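Local structure of probable M18 family aminopeptidase 1 (2GLF) at residues 87-92 and 441-446; 259-264 and 268-273; 400-405 and 414-419; 252-257 and 272-277. The protein probably works as a metal-dependent aminopeptidase of the M18 family, removing residues from the N-termini of peptides. One frame throughout, in Å; residues are numbered along the deposited sequence.

Contact 1 of 4, residues 87-92 and 441-446. With MN (manganese (II) ion), chain E.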
loop_
_atom_site.group_PDB
_atom_site.type_symbol
_atom_site.label_atom_id
_atom_site.label_comp_id
_atom_site.label_asym_id
_atom_site.label_seq_id
_atom_site.Cartn_x
_atom_site.Cartn_y
_atom_site.Cartn_z
ATOM N N ASN A 87 -52.167 -23.946 -15.879
ATOM C CA ASN A 87 -51.116 -24.161 -14.898
ATOM C C ASN A 87 -49.836 -24.519 -15.638
ATOM O O ASN A 87 -49.657 -25.649 -16.090
ATOM C CB ASN A 87 -51.501 -25.287 -13.940
ATOM C CG ASN A 87 -52.425 -24.817 -12.832
ATOM O OD1 ASN A 87 -52.882 -23.666 -12.830
ATOM N ND2 ASN A 87 -52.703 -25.704 -11.879
ATOM N N LEU A 88 -48.954 -23.537 -15.772
ATOM C CA LEU A 88 -47.694 -23.739 -16.463
ATOM C C LEU A 88 -46.514 -23.784 -15.516
ATOM O O LEU A 88 -46.445 -23.032 -14.548
ATOM C CB LEU A 88 -47.436 -22.603 -17.445
ATOM C CG LEU A 88 -48.400 -22.366 -18.590
ATOM C CD1 LEU A 88 -47.927 -21.131 -19.350
ATOM C CD2 LEU A 88 -48.453 -23.588 -19.494
ATOM N N VAL A 89 -45.588 -24.679 -15.803
ATOM C CA VAL A 89 -44.364 -24.773 -15.035
ATOM C C VAL A 89 -43.336 -24.521 -16.141
ATOM O O VAL A 89 -43.398 -25.144 -17.207
ATOM C CB VAL A 89 -44.206 -26.171 -14.400
ATOM C CG1 VAL A 89 -44.376 -27.233 -15.455
ATOM C CG2 VAL A 89 -42.855 -26.297 -13.732
ATOM N N VAL A 90 -42.426 -23.576 -15.923
ATOM C CA VAL A 90 -41.432 -23.253 -16.941
ATOM C C VAL A 90 -40.004 -23.429 -16.469
ATOM O O VAL A 90 -39.700 -23.227 -15.291
ATOM C CB VAL A 90 -41.596 -21.806 -17.431
ATOM C CG1 VAL A 90 -42.974 -21.623 -18.014
ATOM C CG2 VAL A 90 -41.372 -20.836 -16.280
ATOM N N ALA A 91 -39.131 -23.801 -17.400
ATOM C CA ALA A 91 -37.719 -23.998 -17.101
ATOM C C ALA A 91 -36.853 -23.664 -18.313
ATOM O O ALA A 91 -37.367 -23.352 -19.388
ATOM C CB ALA A 91 -37.478 -25.432 -16.667
ATOM N N HIS A 92 -35.537 -23.710 -18.133
ATOM C CA HIS A 92 -34.617 -23.432 -19.227
ATOM C C HIS A 92 -33.748 -24.657 -19.490
ATOM O O HIS A 92 -33.415 -25.407 -18.573
ATOM C CB HIS A 92 -33.765 -22.185 -18.929
ATOM C CG HIS A 92 -32.753 -22.359 -17.835
ATOM N ND1 HIS A 92 -31.460 -22.781 -18.077
ATOM C CD2 HIS A 92 -32.816 -22.084 -16.509
ATOM C CE1 HIS A 92 -30.772 -22.752 -16.948
ATOM N NE2 HIS A 92 -31.570 -22.332 -15.982
ATOM N N VAL A 441 -43.291 -34.677 -7.869
ATOM C CA VAL A 441 -44.547 -34.789 -7.154
ATOM C C VAL A 441 -45.163 -33.406 -6.986
ATOM O O VAL A 441 -46.343 -33.207 -7.270
ATOM C CB VAL A 441 -44.341 -35.417 -5.772
ATOM C CG1 VAL A 441 -45.665 -35.484 -5.032
ATOM C CG2 VAL A 441 -43.741 -36.803 -5.920
ATOM N N ALA A 442 -44.355 -32.451 -6.529
ATOM C CA ALA A 442 -44.818 -31.082 -6.327
ATOM C C ALA A 442 -45.369 -30.487 -7.625
ATOM O O ALA A 442 -46.476 -29.949 -7.647
ATOM C CB ALA A 442 -43.678 -30.223 -5.793
ATOM N N TYR A 443 -44.601 -30.597 -8.704
ATOM C CA TYR A 443 -45.012 -30.068 -10.005
ATOM C C TYR A 443 -46.316 -30.661 -10.533
ATOM O O TYR A 443 -47.137 -29.953 -11.115
ATOM C CB TYR A 443 -43.916 -30.307 -11.043
ATOM C CG TYR A 443 -42.718 -29.397 -10.908
ATOM C CD1 TYR A 443 -41.594 -29.586 -11.708
ATOM C CD2 TYR A 443 -42.704 -28.346 -9.987
ATOM C CE1 TYR A 443 -40.482 -28.753 -11.598
ATOM C CE2 TYR A 443 -41.599 -27.509 -9.868
ATOM C CZ TYR A 443 -40.490 -27.720 -10.678
ATOM O OH TYR A 443 -39.385 -26.906 -10.577
ATOM N N ARG A 444 -46.494 -31.964 -10.341
ATOM C CA ARG A 444 -47.683 -32.662 -10.815
ATOM C C ARG A 444 -48.923 -32.257 -10.043
ATOM O O ARG A 444 -49.960 -31.945 -10.631
ATOM C CB ARG A 444 -47.490 -34.173 -10.698
ATOM C CG ARG A 444 -48.725 -34.975 -11.036
ATOM C CD ARG A 444 -48.482 -36.469 -10.905
ATOM N NE ARG A 444 -49.724 -37.225 -11.039
ATOM C CZ ARG A 444 -49.795 -38.551 -11.078
ATOM N NH1 ARG A 444 -48.690 -39.282 -10.996
ATOM N NH2 ARG A 444 -50.974 -39.145 -11.204
ATOM N N SER A 445 -48.814 -32.269 -8.721
ATOM C CA SER A 445 -49.938 -31.909 -7.880
ATOM C C SER A 445 -50.232 -30.410 -7.926
ATOM O O SER A 445 -51.296 -29.973 -7.503
ATOM C CB SER A 445 -49.685 -32.370 -6.444
ATOM O OG SER A 445 -48.429 -31.921 -5.979
ATOM N N LEU A 446 -49.295 -29.619 -8.436
ATOM C CA LEU A 446 -49.525 -28.186 -8.534
ATOM C C LEU A 446 -50.264 -27.866 -9.824
ATOM O O LEU A 446 -51.045 -26.909 -9.883
ATOM C CB LEU A 446 -48.209 -27.412 -8.492
ATOM C CG LEU A 446 -47.668 -27.076 -7.100
ATOM C CD1 LEU A 446 -46.315 -26.414 -7.243
ATOM C CD2 LEU A 446 -48.637 -26.159 -6.364
HETATM MN MN MN E . -30.979 -21.982 -13.639
HETATM O O HOH W 1 -30.411 -22.180 -11.357
#

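Contact 2 of 4, residues 259-264 and 268-273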
loop_
_atom_site.group_PDB
_atom_site.type_symbol
_atom_site.label_atom_id
_atom_site.label_comp_id
_atom_site.label_asym_id
_atom_site.label_seq_id
_atom_site.Cartn_x
_atom_site.Cartn_y
_atom_site.Cartn_z
ATOM N N ARG A 259 -42.153 -34.967 -16.961
ATOM C CA ARG A 259 -42.777 -36.160 -16.404
ATOM C C ARG A 259 -44.093 -35.845 -15.704
ATOM O O ARG A 259 -45.019 -36.654 -15.725
ATOM C CB ARG A 259 -41.815 -36.866 -15.442
ATOM C CG ARG A 259 -40.621 -37.523 -16.139
ATOM C CD ARG A 259 -41.064 -38.671 -17.039
ATOM N NE ARG A 259 -41.662 -39.731 -16.242
ATOM C CZ ARG A 259 -40.976 -40.516 -15.419
ATOM N NH1 ARG A 259 -39.666 -40.364 -15.297
ATOM N NH2 ARG A 259 -41.606 -41.422 -14.688
ATOM N N ALA A 260 -44.180 -34.672 -15.086
ATOM C CA ALA A 260 -45.403 -34.269 -14.404
ATOM C C ALA A 260 -46.475 -34.003 -15.455
ATOM O O ALA A 260 -47.595 -34.502 -15.355
ATOM C CB ALA A 260 -45.156 -33.019 -13.580
ATOM N N LEU A 261 -46.118 -33.222 -16.470
ATOM C CA LEU A 261 -47.040 -32.886 -17.550
ATOM C C LEU A 261 -47.669 -34.139 -18.116
ATOM O O LEU A 261 -48.879 -34.199 -18.317
ATOM C CB LEU A 261 -46.310 -32.156 -18.686
ATOM C CG LEU A 261 -47.163 -31.850 -19.926
ATOM C CD1 LEU A 261 -48.215 -30.825 -19.546
ATOM C CD2 LEU A 261 -46.317 -31.320 -21.069
ATOM N N LEU A 262 -46.835 -35.143 -18.364
ATOM C CA LEU A 262 -47.287 -36.400 -18.942
ATOM C C LEU A 262 -48.176 -37.283 -18.069
ATOM O O LEU A 262 -48.993 -38.041 -18.597
ATOM C CB LEU A 262 -46.079 -37.219 -19.406
ATOM C CG LEU A 262 -45.162 -36.573 -20.445
ATOM C CD1 LEU A 262 -44.163 -37.601 -20.934
ATOM C CD2 LEU A 262 -45.980 -36.040 -21.609
ATOM N N SER A 263 -48.040 -37.196 -16.748
ATOM C CA SER A 263 -48.832 -38.058 -15.884
ATOM C C SER A 263 -49.861 -37.344 -15.029
ATOM O O SER A 263 -50.476 -37.941 -14.149
ATOM C CB SER A 263 -47.909 -38.878 -14.985
ATOM O OG SER A 263 -47.241 -38.041 -14.065
ATOM N N ALA A 264 -50.067 -36.069 -15.286
ATOM C CA ALA A 264 -51.036 -35.336 -14.497
ATOM C C ALA A 264 -52.470 -35.588 -14.969
ATOM O O ALA A 264 -52.710 -35.955 -16.124
ATOM C CB ALA A 264 -50.717 -33.844 -14.552
ATOM N N LYS A 268 -57.747 -28.230 -15.229
ATOM C CA LYS A 268 -57.627 -26.955 -15.919
ATOM C C LYS A 268 -56.479 -27.157 -16.917
ATOM O O LYS A 268 -55.565 -27.931 -16.649
ATOM C CB LYS A 268 -57.275 -25.896 -14.872
ATOM C CG LYS A 268 -56.914 -24.518 -15.375
ATOM C CD LYS A 268 -56.480 -23.652 -14.193
ATOM C CE LYS A 268 -56.204 -22.221 -14.609
ATOM N NZ LYS A 268 -55.761 -21.366 -13.469
ATOM N N SER A 269 -56.520 -26.499 -18.066
ATOM C CA SER A 269 -55.438 -26.665 -19.031
ATOM C C SER A 269 -54.089 -26.527 -18.331
ATOM O O SER A 269 -53.934 -25.708 -17.425
ATOM C CB SER A 269 -55.521 -25.607 -20.138
ATOM O OG SER A 269 -56.593 -25.849 -21.034
ATOM N N ILE A 270 -53.114 -27.328 -18.745
ATOM C CA ILE A 270 -51.781 -27.255 -18.160
ATOM C C ILE A 270 -50.737 -27.250 -19.268
ATOM O O ILE A 270 -51.061 -27.455 -20.435
ATOM C CB ILE A 270 -51.493 -28.447 -17.239
ATOM C CG1 ILE A 270 -51.486 -29.744 -18.053
ATOM C CG2 ILE A 270 -52.513 -28.491 -16.122
ATOM C CD1 ILE A 270 -50.960 -30.956 -17.304
ATOM N N GLY A 271 -49.484 -27.021 -18.905
ATOM C CA GLY A 271 -48.439 -27.003 -19.907
ATOM C C GLY A 271 -47.064 -26.706 -19.347
ATOM O O GLY A 271 -46.930 -26.265 -18.200
ATOM N N VAL A 272 -46.042 -26.953 -20.162
ATOM C CA VAL A 272 -44.657 -26.711 -19.775
ATOM C C VAL A 272 -43.901 -26.051 -20.925
ATOM O O VAL A 272 -43.995 -26.488 -22.067
ATOM C CB VAL A 272 -43.924 -28.024 -19.419
ATOM C CG1 VAL A 272 -42.523 -27.704 -18.967
ATOM C CG2 VAL A 272 -44.663 -28.774 -18.320
ATOM N N ILE A 273 -43.154 -24.996 -20.627
ATOM C CA ILE A 273 -42.377 -24.315 -21.656
ATOM C C ILE A 273 -40.889 -24.403 -21.318
ATOM O O ILE A 273 -40.481 -24.204 -20.174
ATOM C CB ILE A 273 -42.800 -22.859 -21.776
ATOM C CG1 ILE A 273 -44.304 -22.800 -22.003
ATOM C CG2 ILE A 273 -42.098 -22.198 -22.947
ATOM C CD1 ILE A 273 -44.870 -21.423 -21.821
#

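Contact 3 of 4, residues 400-405 and 414-419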
loop_
_atom_site.group_PDB
_atom_site.type_symbol
_atom_site.label_atom_id
_atom_site.label_comp_id
_atom_site.label_asym_id
_atom_site.label_seq_id
_atom_site.Cartn_x
_atom_site.Cartn_y
_atom_site.Cartn_z
ATOM N N GLY A 400 -29.031 -13.595 -8.138
ATOM C CA GLY A 400 -29.655 -14.748 -8.745
ATOM C C GLY A 400 -30.460 -14.343 -9.960
ATOM O O GLY A 400 -29.933 -14.278 -11.067
ATOM N N GLY A 401 -31.740 -14.061 -9.749
ATOM C CA GLY A 401 -32.599 -13.669 -10.848
ATOM C C GLY A 401 -32.914 -14.829 -11.774
ATOM O O GLY A 401 -32.020 -15.371 -12.422
ATOM N N THR A 402 -34.184 -15.221 -11.825
ATOM C CA THR A 402 -34.618 -16.313 -12.690
ATOM C C THR A 402 -35.572 -15.748 -13.731
ATOM O O THR A 402 -35.816 -14.541 -13.761
ATOM C CB THR A 402 -35.350 -17.409 -11.906
ATOM O OG1 THR A 402 -36.476 -16.834 -11.240
ATOM C CG2 THR A 402 -34.427 -18.043 -10.879
ATOM N N ILE A 403 -36.123 -16.618 -14.572
ATOM C CA ILE A 403 -37.032 -16.168 -15.617
ATOM C C ILE A 403 -38.438 -15.851 -15.111
ATOM O O ILE A 403 -39.275 -15.342 -15.858
ATOM C CB ILE A 403 -37.122 -17.201 -16.760
ATOM C CG1 ILE A 403 -37.886 -18.443 -16.310
ATOM C CG2 ILE A 403 -35.727 -17.584 -17.205
ATOM C CD1 ILE A 403 -38.173 -19.414 -17.448
ATOM N N ALA A 404 -38.686 -16.136 -13.838
ATOM C CA ALA A 404 -39.989 -15.876 -13.248
ATOM C C ALA A 404 -40.456 -14.454 -13.538
ATOM O O ALA A 404 -41.588 -14.242 -13.970
ATOM C CB ALA A 404 -39.941 -16.111 -11.742
ATOM N N LYS A 405 -39.581 -13.480 -13.310
ATOM C CA LYS A 405 -39.929 -12.079 -13.538
ATOM C C LYS A 405 -40.633 -11.813 -14.882
ATOM O O LYS A 405 -41.627 -11.082 -14.938
ATOM C CB LYS A 405 -38.674 -11.204 -13.448
ATOM C CG LYS A 405 -37.682 -11.433 -14.575
ATOM C CD LYS A 405 -36.595 -10.369 -14.599
ATOM C CE LYS A 405 -35.662 -10.475 -13.404
ATOM N NZ LYS A 405 -34.547 -9.497 -13.521
ATOM N N VAL A 414 -46.393 -15.662 -10.357
ATOM C CA VAL A 414 -45.314 -16.635 -10.463
ATOM C C VAL A 414 -44.652 -16.925 -9.121
ATOM O O VAL A 414 -44.771 -16.143 -8.176
ATOM C CB VAL A 414 -44.241 -16.129 -11.424
ATOM C CG1 VAL A 414 -43.320 -17.270 -11.832
ATOM C CG2 VAL A 414 -44.907 -15.482 -12.625
ATOM N N ILE A 415 -43.946 -18.052 -9.059
ATOM C CA ILE A 415 -43.244 -18.494 -7.851
ATOM C C ILE A 415 -42.114 -19.447 -8.234
ATOM O O ILE A 415 -42.340 -20.440 -8.919
ATOM C CB ILE A 415 -44.202 -19.242 -6.879
ATOM C CG1 ILE A 415 -43.458 -19.674 -5.615
ATOM C CG2 ILE A 415 -44.789 -20.465 -7.564
ATOM C CD1 ILE A 415 -42.966 -18.527 -4.780
ATOM N N ASP A 416 -40.897 -19.138 -7.797
ATOM C CA ASP A 416 -39.747 -19.988 -8.092
ATOM C C ASP A 416 -39.836 -21.257 -7.250
ATOM O O ASP A 416 -40.137 -21.201 -6.058
ATOM C CB ASP A 416 -38.443 -19.254 -7.780
ATOM C CG ASP A 416 -38.304 -17.959 -8.556
ATOM O OD1 ASP A 416 -38.708 -16.894 -8.036
ATOM O OD2 ASP A 416 -37.798 -18.014 -9.693
HETATM N N MSE A 417 -39.566 -22.402 -7.868
HETATM C CA MSE A 417 -39.640 -23.670 -7.158
HETATM C C MSE A 417 -38.784 -24.723 -7.850
HETATM O O MSE A 417 -38.751 -24.812 -9.078
HETATM C CB MSE A 417 -41.094 -24.124 -7.100
HETATM C CG MSE A 417 -41.386 -25.155 -6.043
HETATM SE SE MSE A 417 -43.287 -25.290 -5.753
HETATM C CE MSE A 417 -43.495 -23.790 -4.554
ATOM N N GLY A 418 -38.083 -25.517 -7.051
ATOM C CA GLY A 418 -37.223 -26.546 -7.600
ATOM C C GLY A 418 -36.315 -27.146 -6.543
ATOM O O GLY A 418 -36.381 -26.755 -5.380
ATOM N N PRO A 419 -35.455 -28.105 -6.915
ATOM C CA PRO A 419 -34.544 -28.738 -5.957
ATOM C C PRO A 419 -33.273 -27.915 -5.665
ATOM O O PRO A 419 -32.946 -26.969 -6.394
ATOM C CB PRO A 419 -34.245 -30.080 -6.622
ATOM C CG PRO A 419 -34.193 -29.712 -8.064
ATOM C CD PRO A 419 -35.388 -28.778 -8.226
#

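Contact 4 of 4, residues 252-257 and 272-277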
loop_
_atom_site.group_PDB
_atom_site.type_symbol
_atom_site.label_atom_id
_atom_site.label_comp_id
_atom_site.label_asym_id
_atom_site.label_seq_id
_atom_site.Cartn_x
_atom_site.Cartn_y
_atom_site.Cartn_z
ATOM N N ILE A 252 -32.933 -30.581 -14.739
ATOM C CA ILE A 252 -33.491 -31.391 -13.672
ATOM C C ILE A 252 -34.915 -30.912 -13.450
ATOM O O ILE A 252 -35.781 -31.677 -13.042
ATOM C CB ILE A 252 -32.703 -31.246 -12.354
ATOM C CG1 ILE A 252 -33.128 -32.351 -11.380
ATOM C CG2 ILE A 252 -32.969 -29.883 -11.730
ATOM C CD1 ILE A 252 -32.244 -32.468 -10.157
ATOM N N CYS A 253 -35.153 -29.636 -13.713
ATOM C CA CYS A 253 -36.487 -29.089 -13.564
ATOM C C CYS A 253 -37.260 -29.319 -14.843
ATOM O O CYS A 253 -38.484 -29.424 -14.830
ATOM C CB CYS A 253 -36.423 -27.605 -13.254
ATOM S SG CYS A 253 -36.134 -27.326 -11.531
ATOM N N ALA A 254 -36.532 -29.402 -15.950
ATOM C CA ALA A 254 -37.146 -29.640 -17.244
ATOM C C ALA A 254 -37.683 -31.062 -17.280
ATOM O O ALA A 254 -38.790 -31.308 -17.754
ATOM C CB ALA A 254 -36.127 -29.443 -18.347
ATOM N N TYR A 255 -36.902 -31.999 -16.758
ATOM C CA TYR A 255 -37.316 -33.393 -16.757
ATOM C C TYR A 255 -38.467 -33.664 -15.806
ATOM O O TYR A 255 -39.425 -34.344 -16.170
ATOM C CB TYR A 255 -36.150 -34.309 -16.396
ATOM C CG TYR A 255 -36.483 -35.767 -16.574
ATOM C CD1 TYR A 255 -36.654 -36.309 -17.847
ATOM C CD2 TYR A 255 -36.654 -36.604 -15.471
ATOM C CE1 TYR A 255 -36.989 -37.651 -18.026
ATOM C CE2 TYR A 255 -36.993 -37.951 -15.634
ATOM C CZ TYR A 255 -37.158 -38.467 -16.915
ATOM O OH TYR A 255 -37.496 -39.793 -17.086
ATOM N N THR A 256 -38.370 -33.146 -14.584
ATOM C CA THR A 256 -39.422 -33.350 -13.594
ATOM C C THR A 256 -40.749 -32.757 -14.057
ATOM O O THR A 256 -41.803 -33.332 -13.806
ATOM C CB THR A 256 -39.051 -32.740 -12.219
ATOM O OG1 THR A 256 -38.539 -31.412 -12.397
ATOM C CG2 THR A 256 -38.023 -33.608 -11.514
ATOM N N ALA A 257 -40.696 -31.613 -14.732
ATOM C CA ALA A 257 -41.909 -30.976 -15.230
ATOM C C ALA A 257 -42.463 -31.763 -16.417
ATOM O O ALA A 257 -43.672 -31.920 -16.558
ATOM C CB ALA A 257 -41.620 -29.544 -15.640
ATOM N N VAL A 272 -46.042 -26.953 -20.162
ATOM C CA VAL A 272 -44.657 -26.711 -19.775
ATOM C C VAL A 272 -43.901 -26.051 -20.925
ATOM O O VAL A 272 -43.995 -26.488 -22.067
ATOM C CB VAL A 272 -43.924 -28.024 -19.419
ATOM C CG1 VAL A 272 -42.523 -27.704 -18.967
ATOM C CG2 VAL A 272 -44.663 -28.774 -18.320
ATOM N N ILE A 273 -43.154 -24.996 -20.627
ATOM C CA ILE A 273 -42.377 -24.315 -21.656
ATOM C C ILE A 273 -40.889 -24.403 -21.318
ATOM O O ILE A 273 -40.481 -24.204 -20.174
ATOM C CB ILE A 273 -42.800 -22.859 -21.776
ATOM C CG1 ILE A 273 -44.304 -22.800 -22.003
ATOM C CG2 ILE A 273 -42.098 -22.198 -22.947
ATOM C CD1 ILE A 273 -44.870 -21.423 -21.821
ATOM N N PHE A 274 -40.084 -24.713 -22.327
ATOM C CA PHE A 274 -38.651 -24.864 -22.151
ATOM C C PHE A 274 -37.890 -23.807 -22.933
ATOM O O PHE A 274 -37.918 -23.805 -24.164
ATOM C CB PHE A 274 -38.246 -26.254 -22.624
ATOM C CG PHE A 274 -38.887 -27.367 -21.845
ATOM C CD1 PHE A 274 -39.427 -28.461 -22.494
ATOM C CD2 PHE A 274 -38.906 -27.343 -20.459
ATOM C CE1 PHE A 274 -39.974 -29.520 -21.770
ATOM C CE2 PHE A 274 -39.450 -28.396 -19.733
ATOM C CZ PHE A 274 -39.984 -29.485 -20.391
ATOM N N PHE A 275 -37.201 -22.913 -22.226
ATOM C CA PHE A 275 -36.457 -21.850 -22.895
ATOM C C PHE A 275 -34.960 -22.062 -22.986
ATOM O O PHE A 275 -34.383 -22.886 -22.286
ATOM C CB PHE A 275 -36.720 -20.507 -22.221
ATOM C CG PHE A 275 -38.159 -20.086 -22.254
ATOM C CD1 PHE A 275 -39.015 -20.402 -21.204
ATOM C CD2 PHE A 275 -38.661 -19.366 -23.337
ATOM C CE1 PHE A 275 -40.350 -20.004 -21.228
ATOM C CE2 PHE A 275 -39.997 -18.962 -23.373
ATOM C CZ PHE A 275 -40.844 -19.279 -22.317
ATOM N N ASP A 276 -34.348 -21.285 -23.869
ATOM C CA ASP A 276 -32.912 -21.308 -24.127
ATOM C C ASP A 276 -32.438 -19.877 -23.821
ATOM O O ASP A 276 -33.259 -18.969 -23.707
ATOM C CB ASP A 276 -32.708 -21.721 -25.606
ATOM C CG ASP A 276 -31.397 -21.222 -26.227
ATOM O OD1 ASP A 276 -31.482 -20.478 -27.235
ATOM O OD2 ASP A 276 -30.290 -21.579 -25.754
ATOM N N LYS A 277 -31.137 -19.678 -23.636
ATOM C CA LYS A 277 -30.606 -18.341 -23.366
ATOM C C LYS A 277 -30.830 -17.755 -21.967
ATOM O O LYS A 277 -30.497 -16.600 -21.734
ATOM C CB LYS A 277 -31.144 -17.339 -24.402
ATOM C CG LYS A 277 -30.288 -17.159 -25.651
ATOM C CD LYS A 277 -29.987 -18.485 -26.318
ATOM C CE LYS A 277 -29.298 -18.320 -27.667
ATOM N NZ LYS A 277 -27.923 -17.768 -27.549
#

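Contact 1 of 4, residues 87-92 and 441-446
V89 lays one methyl squarely on the ring of Y443. The CG2 carbon stands 3.9 Å from the centroid of the Y443 ring and only 6° off its normal, a CH-pi contact in which the ring carbons from CG round to CZ all lie at similar distances from the methyl. The rotamer of V89 brings this about: with CG1 held between the backbone N and the carbonyl carbon (chi1 52°), CG2 is left anti to N and carried toward helix 433-449. The valine stands roughly perpendicular to the tyrosine side chain. Y443 in turn is fixed at its far end, where OH hydrogen-bonds to the backbone O of M417. Without the ring, as with an alanine here, the V89 methyl would probably lose the face it rests on and M417 O its hydroxyl partner.

One helical turn further on the backbone joins in: N87 ND2 lies 2.9 Å from L446 O, while the same amide nitrogen hydrogen-bonds to M447 O and to L450 OXT, tying the strand to the C-terminus of the chain. At the other end of the strand, away from the helix, H92 NE2 binds a manganese ion at 2.4 Å, together with D249 and D326. Strand 87-92 runs parallel to its neighbours 270-275 and 321-329; helix 433-449 packs over this part of the sheet beside helix 248-263, whose C253 and T256 also touch Y443.

Contact 2 of 4, residues 259-264 and 268-273
L261 reaches from its helix onto strand 270-275 and touches three consecutive residues, I270, G271 and V272, so a single leucine carries most of this contact. Its CB starts the series, 3.8 Å from V272 CG2. From there CG is set anti to the backbone N (chi1 175°), and the chain leaves the helix to fork above the strand. One branch, CD2, stays on the valine side at 4.1 Å from V272 CG2; leucine and valine run antiparallel alongside each other. The other branch, CD1, goes the opposite way along the strand. It comes within 3.8 Å of G271 CA, where the methyl rests on the backbone of the strand, and its closest approach is to I270 CD1, at 3.5 Å. The two side chains cross obliquely here, methyl against methyl, with I270 CG1 also in touch.

A264, the first residue to leave the helical conformation, adds its CB at 4.0 Å from I270 CD1, which is thus held between a leucine branch and the alanine methyl. Beyond the two segments, R77 NH1 hydrogen-bonds to both L261 O and A264 O and so links the end of the helix to strand 73-77. The axes of 259-263 and 270-273 lie 8.5 Å apart with directions 156° from each other: a nearly antiparallel helix and strand joined by a short loop, an apolar helix-on-sheet layer characteristic of the alpha/beta fold of zinc exopeptidases.

Contact 3 of 4, residues 400-405 and 414-419
T402 and D416 meet where a glycine-rich loop, turning into helix 404-408, lies against strand 414-421 of the central mixed sheet in this alpha/beta metallopeptidase fold. The polar part rests on one hydroxyl. T402 OG1 donates to D416 OD2 at 2.4 Å, a very short hydrogen bond whose exact length should not be pressed at this resolution. Holding OG1 between the backbone N and the carbonyl carbon (chi1 58°) also lets it accept from A404 N, 3.5 Å away; this weak capping bond, with an N-H...O angle of 157°, closes an ST turn ahead of the helix. The carboxylate oxygen OD2 of D416 has a second partner in S324 OG, so it is gripped from the loop by T402 and from the adjoining strand 321-329 by S324. T402 also touches D326, a manganese ligand, and its side chain is about 6 Å from a bound manganese ion, consistent with a place just behind the metal ligands.

The apolar part is a single pair, A404 CB with V414 CG1 at 3.6 Å. The same A404 methyl also lies beside the carboxylate, its CB 3.5 Å from D416 OD2.

Contact 4 of 4, residues 252-257 and 272-277
F274 and A254 pair where helix 248-263 covers strand 270-275 in the alpha/beta core. The aromatic contact is made by the far end of the phenyl ring. With CG anti to the carbonyl carbon (chi1 -62°), the F274 ring swings its CE2 to 3.7 Å from A254 CB, and the same CE2 is 3.6 Å from A254 CA. Its CZ comes to 3.4 Å from A254 O, which meets the ring obliquely. Replacing F274 by an alanine would take away all of these ring contacts and is likely to open a gap beside A254, leaving this turn of the helix poorly seated on the strand.

The aliphatic contact lies one turn along the helix, where V272 CG1 is 3.9 Å from A257 CB. The other methyl of the valine makes a separate van der Waals contact with the backbone, CG2 of V272 lying 3.7 Å from the carbonyl oxygen of A257.

Hydrogen bonds run within the helix, not across the contact. A257 N donates to C253 O at 3.1 Å, and T256 OG1 gives its proton to I252 O at 2.8 Å, lying in the carbonyl plane on a lone pair with a C=O...O angle of 135°.

How the contacts relate
All four contacts belong to one mixed sheet and the helices laid on it. Contact 1 spans most of the chain and brackets the others, which follow as contacts 4 and 2, then contact 3. Contacts 2 and 4 share helix 248-263, strand 270-275 and residues V272 and I273, their centres about 12 Å apart; contact 1 lies on the adjacent strand, about 7 Å from contact 2 and 10 Å from contact 4, centre to centre. Contact 3, beyond strand 321-329, has its centre about 12 Å from those of contacts 1 and 4 and 18 Å from that of contact 2. One long-range contact and three local ones thus meet on the same sheet, with the manganese site at one end of its strands.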